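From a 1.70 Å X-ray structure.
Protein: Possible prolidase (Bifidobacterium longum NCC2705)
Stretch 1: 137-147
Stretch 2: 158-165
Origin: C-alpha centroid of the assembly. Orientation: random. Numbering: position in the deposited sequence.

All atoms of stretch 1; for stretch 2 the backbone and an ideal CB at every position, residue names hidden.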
# COMPACT_ATOMS: atom_id res chain seq x y z
N ASP A 137 7.52 -2.33 11.66
CA ASP A 137 7.56 -1.20 12.58
C ASP A 137 8.73 -1.43 13.53
O ASP A 137 9.35 -2.49 13.50
CB ASP A 137 6.27 -1.12 13.41
CG ASP A 137 5.01 -1.10 12.55
OD1 ASP A 137 5.08 -0.62 11.41
OD2 ASP A 137 3.94 -1.56 13.03
N VAL A 138 9.04 -0.44 14.36
CA VAL A 138 10.14 -0.61 15.31
C VAL A 138 9.63 -1.44 16.48
O VAL A 138 10.24 -2.44 16.86
CB VAL A 138 10.65 0.75 15.83
CG1 VAL A 138 11.68 0.54 16.93
CG2 VAL A 138 11.25 1.55 14.69
N GLY A 139 8.50 -1.02 17.04
CA GLY A 139 7.89 -1.73 18.15
C GLY A 139 6.40 -1.76 17.92
O GLY A 139 5.94 -2.15 16.85
N TYR A 140 5.63 -1.32 18.91
CA TYR A 140 4.18 -1.31 18.76
C TYR A 140 3.60 0.10 18.74
O TYR A 140 2.42 0.32 19.05
CB TYR A 140 3.56 -2.17 19.87
CG TYR A 140 3.99 -3.61 19.73
CD1 TYR A 140 3.65 -4.34 18.59
CD2 TYR A 140 4.81 -4.21 20.68
CE1 TYR A 140 4.12 -5.64 18.39
CE2 TYR A 140 5.29 -5.52 20.49
CZ TYR A 140 4.94 -6.22 19.35
OH TYR A 140 5.42 -7.50 19.14
N GLU A 141 4.43 1.06 18.31
CA GLU A 141 4.04 2.46 18.22
C GLU A 141 2.99 2.71 17.14
O GLU A 141 2.20 3.66 17.25
CB GLU A 141 5.27 3.35 17.96
CG GLU A 141 5.95 3.18 16.59
CD GLU A 141 6.74 1.89 16.45
OE1 GLU A 141 7.02 1.23 17.47
OE2 GLU A 141 7.08 1.53 15.31
N VAL A 142 2.97 1.89 16.10
CA VAL A 142 1.98 2.07 15.04
C VAL A 142 0.65 1.50 15.53
O VAL A 142 -0.42 2.02 15.19
CB VAL A 142 2.40 1.40 13.72
CG1 VAL A 142 1.39 1.73 12.62
CG2 VAL A 142 3.77 1.90 13.30
N VAL A 143 0.70 0.44 16.32
CA VAL A 143 -0.53 -0.13 16.86
C VAL A 143 -1.18 0.97 17.70
O VAL A 143 -2.38 1.20 17.61
CB VAL A 143 -0.24 -1.35 17.76
CG1 VAL A 143 -1.51 -1.76 18.51
CG2 VAL A 143 0.24 -2.52 16.90
N THR A 144 -0.37 1.64 18.50
CA THR A 144 -0.87 2.72 19.34
C THR A 144 -1.52 3.82 18.51
O THR A 144 -2.63 4.25 18.81
CB THR A 144 0.28 3.30 20.17
OG1 THR A 144 0.79 2.28 21.03
CG2 THR A 144 -0.21 4.47 21.01
N LEU A 145 -0.82 4.25 17.46
CA LEU A 145 -1.33 5.30 16.58
C LEU A 145 -2.63 4.87 15.90
O LEU A 145 -3.60 5.63 15.85
CB LEU A 145 -0.28 5.64 15.51
CG LEU A 145 -0.69 6.68 14.45
CD1 LEU A 145 -0.98 8.01 15.12
CD2 LEU A 145 0.43 6.83 13.43
N ARG A 146 -2.65 3.65 15.39
CA ARG A 146 -3.84 3.11 14.74
C ARG A 146 -5.03 3.16 15.69
O ARG A 146 -6.13 3.55 15.31
CB ARG A 146 -3.60 1.66 14.31
CG ARG A 146 -4.83 0.97 13.73
CD ARG A 146 -4.68 -0.54 13.83
NE ARG A 146 -4.82 -0.99 15.21
CZ ARG A 146 -4.35 -2.14 15.69
NH1 ARG A 146 -3.69 -2.97 14.89
NH2 ARG A 146 -4.56 -2.46 16.96
N ASP A 147 -4.81 2.75 16.94
CA ASP A 147 -5.89 2.74 17.91
C ASP A 147 -6.42 4.15 18.22
O ASP A 147 -7.62 4.32 18.43
CB ASP A 147 -5.45 2.05 19.21
CG ASP A 147 -5.29 0.55 19.05
OD1 ASP A 147 -5.79 0.00 18.04
OD2 ASP A 147 -4.67 -0.09 19.93
N UNK A 158 -6.44 5.04 7.65
CA UNK A 158 -6.83 3.76 8.21
C UNK A 158 -5.53 2.97 8.16
O UNK A 158 -4.89 2.90 7.10
CB UNK A 158 -7.98 3.09 7.45
N UNK A 159 -5.12 2.38 9.28
CA UNK A 159 -3.85 1.66 9.33
C UNK A 159 -3.88 0.18 9.69
O UNK A 159 -4.55 -0.23 10.65
CB UNK A 159 -2.94 2.37 10.34
N UNK A 160 -3.18 -0.62 8.89
CA UNK A 160 -3.01 -2.03 9.20
C UNK A 160 -1.57 -2.04 9.69
O UNK A 160 -0.64 -1.85 8.90
CB UNK A 160 -3.27 -2.97 8.02
N UNK A 161 -1.39 -2.22 10.99
CA UNK A 161 -0.06 -2.22 11.61
C UNK A 161 0.50 -3.62 11.76
O UNK A 161 -0.17 -4.51 12.28
CB UNK A 161 -0.11 -1.54 12.98
N UNK A 162 1.74 -3.80 11.32
CA UNK A 162 2.40 -5.10 11.37
C UNK A 162 3.23 -5.35 12.61
O UNK A 162 3.57 -6.50 12.91
CB UNK A 162 3.30 -5.26 10.14
N UNK A 163 3.58 -4.29 13.34
CA UNK A 163 4.46 -4.49 14.48
C UNK A 163 5.82 -4.79 13.85
O UNK A 163 5.99 -4.59 12.65
CB UNK A 163 3.98 -5.60 15.41
N UNK A 164 6.81 -5.27 14.62
CA UNK A 164 8.10 -5.55 13.98
C UNK A 164 8.04 -6.72 13.00
O UNK A 164 7.29 -7.67 13.20
CB UNK A 164 9.16 -5.84 15.05
N UNK A 165 8.82 -6.65 11.93
CA UNK A 165 8.80 -7.74 10.97
C UNK A 165 9.57 -8.91 11.56
O UNK A 165 10.38 -8.74 12.47
CB UNK A 165 9.39 -7.31 9.63

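Position 158 opens a short strand that runs roughly antiparallel to helix 141-147, at 149°. Its CA-to-CB bond points away from stretch 1, which sets no requirement; the residue is Arg 158, which finds its partners elsewhere in the structure.

At position 159 the CB points toward the helix, 4.1 Å from Arg 146 CB and 4.9 Å from Val 142 CG1, with Leu 145 close by. Extended backbone angles (-120/132) and aliphatic neighbours suit a branched apolar side chain; valine, isoleucine or leucine would all be reasonable. It is Ile 159. Its CG2 packs against Val 142 CG1 at 3.7 Å, while its CD1 reaches Leu 145 CD2 at 4.0 Å.

Position 160 points away again, as alternation demands, and stretch 1 leaves the choice open. It is Leu 160.

At 161 the CB again points toward the helix, but into a tight space: 3.6 Å from Val 142 CG1, 4.0 Å from Val 143 N and 4.1 Å from Asp 137 OD2. A small side chain suits best, alanine above all, with glycine or serine conceivable. Ala 161 touches Val 142 CG1 through its CB at 3.6 Å and Val 143 CG2 at 4.1 Å.

Position 162 points sideways, its ideal CB 4.7 Å from Asp 137 OD2. A small polar residue such as serine, threonine or asparagine would fit beside the carboxylate. In Ser 162, OG donates a hydrogen bond to the backbone O of position 163, 2.8 Å away.

Position 163 is the most restricted. Phi is +72°, which favours glycine, and an ideal CB would lie 3.0 Å from Tyr 140 CE1, a clash. Gly 163 brings its backbone close enough for two hydrogen bonds with one residue: Gly 163 N donates to Asp 137 OD2 (2.8 Å), and Asp 137 N donates to Gly 163 O (2.9 Å).

At 164, phi of -68° permits proline. The ideal CB sits 3.7 Å from Asp 137 O, and the Tyr 140 ring offers an apolar surface nearby, so proline or a modest aliphatic would suit. Pro 164 places CD 3.6 Å from Tyr 140 CE1, and its CA makes a CA-H...O contact with Asp 137 O at 3.3 Å.

Position 165 points sideways into space free of stretch 1, so many residues would serve. Leu 165 connects through its backbone: a water accepts from Leu 165 N (3.0 Å) and donates to Asp 137 O (2.6 Å).

Stretch 2 (158-165) RILASGPL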
# COMPACT_ATOMS: atom_id res chain seq x y z
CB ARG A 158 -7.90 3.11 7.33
CG ARG A 158 -8.30 1.71 7.75
CD ARG A 158 -9.40 1.16 6.85
NE ARG A 158 -10.64 1.94 6.95
CZ ARG A 158 -10.98 2.93 6.12
NH1 ARG A 158 -10.18 3.27 5.12
NH2 ARG A 158 -12.13 3.57 6.30
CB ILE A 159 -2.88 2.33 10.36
CG1 ILE A 159 -2.62 3.79 9.97
CG2 ILE A 159 -1.56 1.55 10.43
CD1 ILE A 159 -1.77 4.54 11.01
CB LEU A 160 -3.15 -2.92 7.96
CG LEU A 160 -4.57 -3.36 7.61
CD1 LEU A 160 -5.37 -2.20 7.05
CD2 LEU A 160 -4.49 -4.50 6.61
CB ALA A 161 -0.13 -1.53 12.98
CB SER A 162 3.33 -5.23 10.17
OG SER A 162 4.42 -4.34 10.33
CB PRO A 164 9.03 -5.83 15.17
CG PRO A 164 8.09 -6.24 16.27
CD PRO A 164 6.90 -5.35 16.08
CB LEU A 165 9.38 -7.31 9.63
CG LEU A 165 10.86 -6.94 9.51
CD1 LEU A 165 11.72 -8.20 9.47
CD2 LEU A 165 11.06 -6.14 8.23
O HOH W 1 10.42 -4.15 11.80
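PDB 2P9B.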